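GH18 chiitnase (Pseudoalteromonas aurantia, PDB 6K7Z) hydrolyses chitin, probably by cutting within the polysaccharide chain as an endochitinase of glycoside hydrolase family 18. Local coordinates at residues Y7-A12 against N259-S264; V26-L31 against G45-T50. All blocks are in the same frame, centred on the assembly; numbering follows the deposited sequence.

Interaction 1: residues Y7-A12 against N259-S264; sequences YYNSGA and NWQFSS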
ATOM      1  N   TYR A   7      -0.652   7.243   2.680  1.00  9.25           N
ATOM      2  CA  TYR A   7      -0.197   6.603   3.909  1.00 10.62           C
ATOM      3  C   TYR A   7      -0.047   7.626   5.025  1.00 11.06           C
ATOM      4  O   TYR A   7       0.469   8.726   4.812  1.00 11.64           O
ATOM      5  CB  TYR A   7       1.140   5.894   3.715  1.00 12.26           C
ATOM      6  CG  TYR A   7       1.036   4.607   2.942  1.00 12.63           C
ATOM      7  CD1 TYR A   7       0.977   4.624   1.548  1.00  8.36           C
ATOM      8  CD2 TYR A   7       0.987   3.389   3.594  1.00  9.94           C
ATOM      9  CE1 TYR A   7       0.860   3.465   0.826  1.00  9.23           C
ATOM     10  CE2 TYR A   7       0.877   2.203   2.872  1.00  8.59           C
ATOM     11  CZ  TYR A   7       0.816   2.259   1.492  1.00  8.32           C
ATOM     12  OH  TYR A   7       0.706   1.114   0.759  1.00 10.91           O
ATOM     13  N   TYR A   8      -0.487   7.255   6.224  1.00 10.78           N
ATOM     14  CA  TYR A   8      -0.324   8.101   7.397  1.00 10.08           C
ATOM     15  C   TYR A   8       0.645   7.402   8.342  1.00 10.51           C
ATOM     16  O   TYR A   8       0.292   6.404   8.974  1.00 12.18           O
ATOM     17  CB  TYR A   8      -1.667   8.371   8.061  1.00  9.73           C
ATOM     18  CG  TYR A   8      -1.596   9.388   9.179  1.00 13.63           C
ATOM     19  CD1 TYR A   8      -1.644  10.740   8.894  1.00 12.31           C
ATOM     20  CD2 TYR A   8      -1.489   9.001  10.508  1.00 15.49           C
ATOM     21  CE1 TYR A   8      -1.596  11.690   9.888  1.00 14.20           C
ATOM     22  CE2 TYR A   8      -1.431   9.966  11.526  1.00 14.32           C
ATOM     23  CZ  TYR A   8      -1.478  11.309  11.195  1.00 16.87           C
ATOM     24  OH  TYR A   8      -1.433  12.305  12.168  1.00 20.90           O
ATOM     25  N   ASN A   9       1.867   7.930   8.432  1.00 12.12           N
ATOM     26  CA  ASN A   9       2.871   7.434   9.370  1.00 13.32           C
ATOM     27  C   ASN A   9       3.303   8.569  10.283  1.00 13.77           C
ATOM     28  O   ASN A   9       3.004   8.528  11.479  1.00 15.41           O
ATOM     29  CB  ASN A   9       4.052   6.822   8.610  1.00 14.47           C
ATOM     30  CG  ASN A   9       5.080   6.161   9.530  1.00 20.14           C
ATOM     31  OD1 ASN A   9       6.229   6.585   9.583  1.00 25.91           O
ATOM     32  ND2 ASN A   9       4.674   5.108  10.238  1.00 18.42           N
ATOM     33  N   SER A  10       3.978   9.598   9.760  1.00 13.54           N
ATOM     34  CA  SER A  10       4.283  10.786  10.545  1.00 14.06           C
ATOM     35  C   SER A  10       3.003  11.505  10.955  1.00 16.02           C
ATOM     36  O   SER A  10       2.039  11.585  10.187  1.00 12.65           O
ATOM     37  CB  SER A  10       5.167  11.744   9.744  1.00 15.65           C
ATOM     38  OG  SER A  10       5.077  13.055  10.283  1.00 19.13           O
ATOM     39  N   GLY A  11       3.008  12.060  12.167  1.00 15.07           N
ATOM     40  CA  GLY A  11       1.844  12.775  12.653  1.00 16.65           C
ATOM     41  C   GLY A  11       1.904  14.285  12.557  1.00 15.05           C
ATOM     42  O   GLY A  11       1.141  14.965  13.251  1.00 16.18           O
ATOM     43  N   ALA A  12       2.771  14.823  11.683  1.00 14.92           N
ATOM     44  CA  ALA A  12       2.994  16.269  11.642  1.00 17.04           C
ATOM     45  C   ALA A  12       1.736  17.042  11.264  1.00 19.83           C
ATOM     46  O   ALA A  12       1.585  18.210  11.647  1.00 21.66           O
ATOM     47  CB  ALA A  12       4.127  16.602  10.669  1.00 17.61           C
ATOM     48  N   ASN A 259       0.196   8.284  -2.422  1.00 10.38           N
ATOM     49  CA  ASN A 259       1.373   9.048  -2.033  1.00  9.86           C
ATOM     50  C   ASN A 259       1.935   8.565  -0.706  1.00 11.56           C
ATOM     51  O   ASN A 259       1.228   8.020   0.152  1.00 10.31           O
ATOM     52  CB  ASN A 259       1.112  10.574  -1.975  1.00  9.61           C
ATOM     53  CG  ASN A 259       0.254  10.997  -0.792  1.00  9.82           C
ATOM     54  OD1 ASN A 259       0.617  10.803   0.372  1.00  9.63           O
ATOM     55  ND2 ASN A 259      -0.868  11.636  -1.093  1.00 11.34           N
ATOM     56  N   TRP A 260       3.238   8.753  -0.578  1.00 10.03           N
ATOM     57  CA  TRP A 260       3.934   8.675   0.698  1.00 10.85           C
ATOM     58  C   TRP A 260       4.465  10.082   0.931  1.00 11.35           C
ATOM     59  O   TRP A 260       5.267  10.552   0.123  1.00 10.26           O
ATOM     60  CB  TRP A 260       5.083   7.651   0.656  1.00 10.96           C
ATOM     61  CG  TRP A 260       5.791   7.540   1.971  1.00 12.80           C
ATOM     62  CD1 TRP A 260       6.842   8.305   2.413  1.00 13.10           C
ATOM     63  CD2 TRP A 260       5.457   6.656   3.046  1.00 12.10           C
ATOM     64  NE1 TRP A 260       7.198   7.925   3.688  1.00 17.45           N
ATOM     65  CE2 TRP A 260       6.363   6.915   4.100  1.00 14.16           C
ATOM     66  CE3 TRP A 260       4.495   5.654   3.212  1.00 12.57           C
ATOM     67  CZ2 TRP A 260       6.326   6.212   5.312  1.00 16.20           C
ATOM     68  CZ3 TRP A 260       4.459   4.960   4.406  1.00 12.83           C
ATOM     69  CH2 TRP A 260       5.365   5.241   5.446  1.00 14.82           C
ATOM     70  N   GLN A 261       4.005  10.790   1.955  1.00  9.89           N
ATOM     71  CA  GLN A 261       2.968  10.378   2.889  1.00 11.34           C
ATOM     72  C   GLN A 261       2.150  11.612   3.269  1.00  9.94           C
ATOM     73  O   GLN A 261       2.556  12.747   2.979  1.00 11.84           O
ATOM     74  CB  GLN A 261       3.576   9.730   4.142  1.00 11.43           C
ATOM     75  CG  GLN A 261       4.531  10.646   4.924  1.00 12.70           C
ATOM     76  CD  GLN A 261       4.916  10.063   6.277  1.00 15.40           C
ATOM     77  OE1 GLN A 261       4.050   9.704   7.079  1.00 14.90           O
ATOM     78  NE2 GLN A 261       6.220   9.952   6.528  1.00 16.22           N
ATOM     79  N   PHE A 262       1.027  11.378   3.955  1.00 10.17           N
ATOM     80  CA  PHE A 262       0.039  12.424   4.215  1.00 11.07           C
ATOM     81  C   PHE A 262       0.651  13.672   4.849  1.00 10.91           C
ATOM     82  O   PHE A 262       0.399  14.801   4.404  1.00 10.75           O
ATOM     83  CB  PHE A 262      -1.066  11.852   5.109  1.00 11.79           C
ATOM     84  CG  PHE A 262      -2.107  12.854   5.479  1.00 11.53           C
ATOM     85  CD1 PHE A 262      -3.077  13.236   4.557  1.00 11.55           C
ATOM     86  CD2 PHE A 262      -2.105  13.434   6.738  1.00 12.72           C
ATOM     87  CE1 PHE A 262      -4.030  14.181   4.892  1.00 13.35           C
ATOM     88  CE2 PHE A 262      -3.062  14.371   7.090  1.00 11.47           C
ATOM     89  CZ  PHE A 262      -4.031  14.740   6.174  1.00 12.14           C
ATOM     90  N   SER A 263       1.441  13.498   5.906  1.00 10.37           N
ATOM     91  CA  SER A 263       1.868  14.667   6.678  1.00 11.00           C
ATOM     92  C   SER A 263       2.945  15.486   5.981  1.00 13.60           C
ATOM     93  O   SER A 263       3.402  16.492   6.543  1.00 15.28           O
ATOM     94  CB  SER A 263       2.360  14.233   8.056  1.00 13.65           C
ATOM     95  OG  SER A 263       1.255  14.004   8.912  1.00 12.72           O
ATOM     96  N   SER A 264       3.351  15.101   4.781  1.00 11.12           N
ATOM     97  CA  SER A 264       4.286  15.902   4.005  1.00 13.20           C
ATOM     98  C   SER A 264       3.594  16.909   3.095  1.00 13.98           C
ATOM     99  O   SER A 264       4.282  17.733   2.476  1.00 16.13           O
ATOM    100  CB  SER A 264       5.169  14.997   3.149  1.00 11.04           C
ATOM    101  OG  SER A 264       5.966  14.173   3.960  1.00 13.65           O
TER
HETATM  102  O   HOH W   1       7.491   8.890   8.713  1.00 21.13           O
HETATM  103  O   HOH W   2       1.809  11.147   7.357  1.00 10.94           O
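Tyr7 and Trp260 meet at the C-terminal ends of strands 3-8 and 256-260, the first and last of the family 18 TIM barrel, whose parallel pairing closes it. Their side chains cross at about a right angle, with Trp260 CE3 3.4 Å from Tyr7 CB and the ring planes 46° apart. Backbone bonds bracket this tight part: Tyr7 N gives to Asn259 O, and Phe262 N gives to Tyr7 O at 2.8 Å. Phe262 CD2 lies in the plane of the Tyr8 ring at its edge, 3.5 Å from Tyr8 CD1. Both tyrosines suit buried sites because their hydroxyls find partners, Asp113 and Val13 O respectively.

Toward solvent the contact turns polar and watery. Gln261 follows a cis peptide; its CG lies between the backbone N and the carbonyl carbon (chi1 59°), and the extended chain beyond brings the amide to Asn9 and Ser10. There OE1 accepts from Ser10 N at 2.7 Å, Asn9 N at 3.1 Å and a water. That water also reaches Ser10 O and Ser263 N. A second water joins Gln261 NE2 to Asn9 OD1, while Asn9 ND2 is held by Ala29 O. Ser263 OG donates to Ser10 O at 2.8 Å.

A glutamine amide thus supplies the acceptor that the turning backbone after Tyr8 needs, so the loop is held by directional bonds where apolar packing gives out.

Interaction 2: residues V26-L31 against G45-T50; sequences VNLAFL and GAIAAT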
ATOM      1  N   VAL A  26      -7.208   5.941   3.243  1.00  8.78           N
ATOM      2  CA  VAL A  26      -6.075   6.287   4.086  1.00 10.61           C
ATOM      3  C   VAL A  26      -5.533   4.997   4.677  1.00  9.24           C
ATOM      4  O   VAL A  26      -6.277   4.246   5.321  1.00 13.20           O
ATOM      5  CB  VAL A  26      -6.462   7.283   5.186  1.00 10.21           C
ATOM      6  CG1 VAL A  26      -5.326   7.421   6.180  1.00 10.68           C
ATOM      7  CG2 VAL A  26      -6.822   8.627   4.559  1.00 11.98           C
ATOM      8  N   ASN A  27      -4.242   4.738   4.454  1.00 10.37           N
ATOM      9  CA  ASN A  27      -3.553   3.584   5.016  1.00  9.17           C
ATOM     10  C   ASN A  27      -2.821   4.021   6.276  1.00 11.33           C
ATOM     11  O   ASN A  27      -1.882   4.814   6.199  1.00 11.21           O
ATOM     12  CB  ASN A  27      -2.540   2.989   4.037  1.00  9.44           C
ATOM     13  CG  ASN A  27      -3.166   2.521   2.740  1.00 10.78           C
ATOM     14  OD1 ASN A  27      -4.318   2.106   2.711  1.00 11.28           O
ATOM     15  ND2 ASN A  27      -2.382   2.544   1.661  1.00  8.79           N
ATOM     16  N   LEU A  28      -3.226   3.491   7.431  1.00 10.63           N
ATOM     17  CA  LEU A  28      -2.508   3.788   8.663  1.00 11.11           C
ATOM     18  C   LEU A  28      -1.259   2.917   8.726  1.00  9.97           C
ATOM     19  O   LEU A  28      -1.343   1.690   8.638  1.00 14.26           O
ATOM     20  CB  LEU A  28      -3.404   3.566   9.881  1.00  9.40           C
ATOM     21  CG  LEU A  28      -4.772   4.226   9.783  1.00  8.46           C
ATOM     22  CD1 LEU A  28      -5.647   3.819  10.961  1.00 13.02           C
ATOM     23  CD2 LEU A  28      -4.621   5.758   9.723  1.00 10.80           C
ATOM     24  N   ALA A  29      -0.101   3.549   8.881  1.00 10.88           N
ATOM     25  CA  ALA A  29       1.182   2.847   8.888  1.00 11.56           C
ATOM     26  C   ALA A  29       1.901   2.996  10.240  1.00 11.07           C
ATOM     27  O   ALA A  29       2.145   4.121  10.658  1.00 13.83           O
ATOM     28  CB  ALA A  29       2.062   3.402   7.766  1.00 11.53           C
ATOM     29  N   PHE A  30       2.297   1.916  10.918  1.00 14.45           N
ATOM     30  CA  PHE A  30       2.202   0.528  10.484  1.00 11.81           C
ATOM     31  C   PHE A  30       1.800  -0.386  11.634  1.00 13.00           C
ATOM     32  O   PHE A  30       1.921  -0.050  12.816  1.00 12.66           O
ATOM     33  CB  PHE A  30       3.542  -0.002   9.953  1.00 11.77           C
ATOM     34  CG  PHE A  30       3.980   0.591   8.651  1.00 12.28           C
ATOM     35  CD1 PHE A  30       3.402   0.184   7.464  1.00 13.18           C
ATOM     36  CD2 PHE A  30       5.008   1.521   8.612  1.00 14.29           C
ATOM     37  CE1 PHE A  30       3.825   0.728   6.244  1.00 11.25           C
ATOM     38  CE2 PHE A  30       5.429   2.067   7.409  1.00 13.40           C
ATOM     39  CZ  PHE A  30       4.841   1.664   6.226  1.00 12.38           C
ATOM     40  N   LEU A  31       1.378  -1.578  11.262  1.00 13.17           N
ATOM     41  CA  LEU A  31       1.307  -2.720  12.160  1.00 12.59           C
ATOM     42  C   LEU A  31       2.345  -3.714  11.666  1.00 15.03           C
ATOM     43  O   LEU A  31       2.434  -3.955  10.457  1.00 14.82           O
ATOM     44  CB  LEU A  31      -0.097  -3.321  12.141  1.00 13.16           C
ATOM     45  CG  LEU A  31      -0.431  -4.482  13.075  1.00 16.68           C
ATOM     46  CD1 LEU A  31      -0.425  -4.023  14.521  1.00 18.69           C
ATOM     47  CD2 LEU A  31      -1.784  -5.061  12.686  1.00 15.30           C
ATOM     48  N   GLY A  45       4.309   4.454  14.646  1.00 18.32           N
ATOM     49  CA  GLY A  45       3.864   5.675  14.000  1.00 17.42           C
ATOM     50  C   GLY A  45       2.952   6.497  14.892  1.00 18.44           C
ATOM     51  O   GLY A  45       2.648   6.146  16.034  1.00 15.00           O
ATOM     52  N   ALA A  46       2.508   7.630  14.338  1.00 14.87           N
ATOM     53  CA  ALA A  46       1.705   8.562  15.117  1.00 15.30           C
ATOM     54  C   ALA A  46       0.377   7.968  15.566  1.00 14.81           C
ATOM     55  O   ALA A  46      -0.234   8.486  16.503  1.00 15.76           O
ATOM     56  CB  ALA A  46       1.455   9.826  14.302  1.00 18.22           C
ATOM     57  N   ILE A  47      -0.092   6.904  14.917  1.00 11.83           N
ATOM     58  CA  ILE A  47      -1.361   6.313  15.312  1.00 14.32           C
ATOM     59  C   ILE A  47      -1.295   5.659  16.681  1.00 15.32           C
ATOM     60  O   ILE A  47      -2.343   5.458  17.312  1.00 15.90           O
ATOM     61  CB  ILE A  47      -1.827   5.269  14.281  1.00 13.25           C
ATOM     62  CG1 ILE A  47      -0.774   4.164  14.131  1.00 13.65           C
ATOM     63  CG2 ILE A  47      -2.195   5.948  12.952  1.00 13.95           C
ATOM     64  CD1 ILE A  47      -1.096   3.150  13.045  1.00 14.96           C
ATOM     65  N   ALA A  48      -0.103   5.306  17.164  1.00 14.80           N
ATOM     66  CA  ALA A  48       0.015   4.423  18.324  1.00 16.72           C
ATOM     67  C   ALA A  48       0.085   5.206  19.632  1.00 16.20           C
ATOM     68  O   ALA A  48       1.004   6.006  19.842  1.00 16.76           O
ATOM     69  CB  ALA A  48       1.248   3.532  18.194  1.00 18.80           C
ATOM     70  N   ALA A  49      -0.878   4.954  20.519  1.00 15.20           N
ATOM     71  CA  ALA A  49      -0.731   5.367  21.917  1.00 15.65           C
ATOM     72  C   ALA A  49       0.187   4.413  22.669  1.00 16.93           C
ATOM     73  O   ALA A  49       0.975   4.837  23.525  1.00 16.09           O
ATOM     74  CB  ALA A  49      -2.096   5.430  22.593  1.00 16.40           C
ATOM     75  N   THR A  50       0.064   3.121  22.370  1.00 17.24           N
ATOM     76  CA  THR A  50       0.992   2.087  22.789  1.00 18.94           C
ATOM     77  C   THR A  50       1.178   1.129  21.627  1.00 18.92           C
ATOM     78  O   THR A  50       0.583   1.296  20.560  1.00 19.52           O
ATOM     79  CB  THR A  50       0.466   1.294  23.978  1.00 17.12           C
ATOM     80  OG1 THR A  50      -0.679   0.555  23.537  1.00 16.93           O
ATOM     81  CG2 THR A  50       0.075   2.219  25.124  1.00 16.69           C
TER
HETATM   82  O   HOH W   3       0.984   6.215  12.289  1.00 14.04           O
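Leu28 of strand 25-33 faces Ile47 across a gap of 7.2 Å between CA atoms, and the two backbones share no direct hydrogen bond; segment 45-50 approaches as a type I turn from Gly45 to Ala48, closed by Ala48 N to Gly45 O. The apolar contact rests on Ile47. Its CG1 sits between the backbone N and the carbonyl carbon (chi1 59°), and beyond it CD1 comes 3.9 Å from Leu28 CB and 4.1 Å from Ala29 C. The other branch, CG2, lies 4.0 Å from Leu28 CD2. A beta-branched residue suits this place, since its two arms cover both the root and a tip of the leucine. An alanine at Ile47 would probably open a gap beside Leu28 and leave its CB and CD2 without these apolar neighbours.

Beside this patch a water lies 2.9 Å from both Ile47 N, from which it accepts, and Ala29 O, to which it probably donates. Gly45 fits closely here: with its phi of 99°, any CB would press on the preceding carbonyl and strike Ala29 O. Ala29 CB lies over the centre of the Phe30 ring, across a cis peptide.

Leu28 also meets Ile62, and Ile47 meets Thr58, both on helix 56-67. Apolar packing between the outward residues of a strand and the surrounding helices and loops is typical of the TIM barrel.

Interactions 1 and 2 share one sheet, for strands 3-8 and 25-33 are neighbours in the barrel, and their centres lie 10 Å apart. Interaction 1 joins the first barrel strand to the last and so helps to close the ring; interaction 2 lays a loop against the outside of the next strand. The first is only partly buried, with aromatic packing and backbone bonds at its buried end, amide bonds and waters at its outer one. The second is smaller, more buried and mainly apolar, with one water in place of direct bonds. They meet directly where Tyr8 N bonds to Asn27 O and Gly11 CA packs on Ala46 CB.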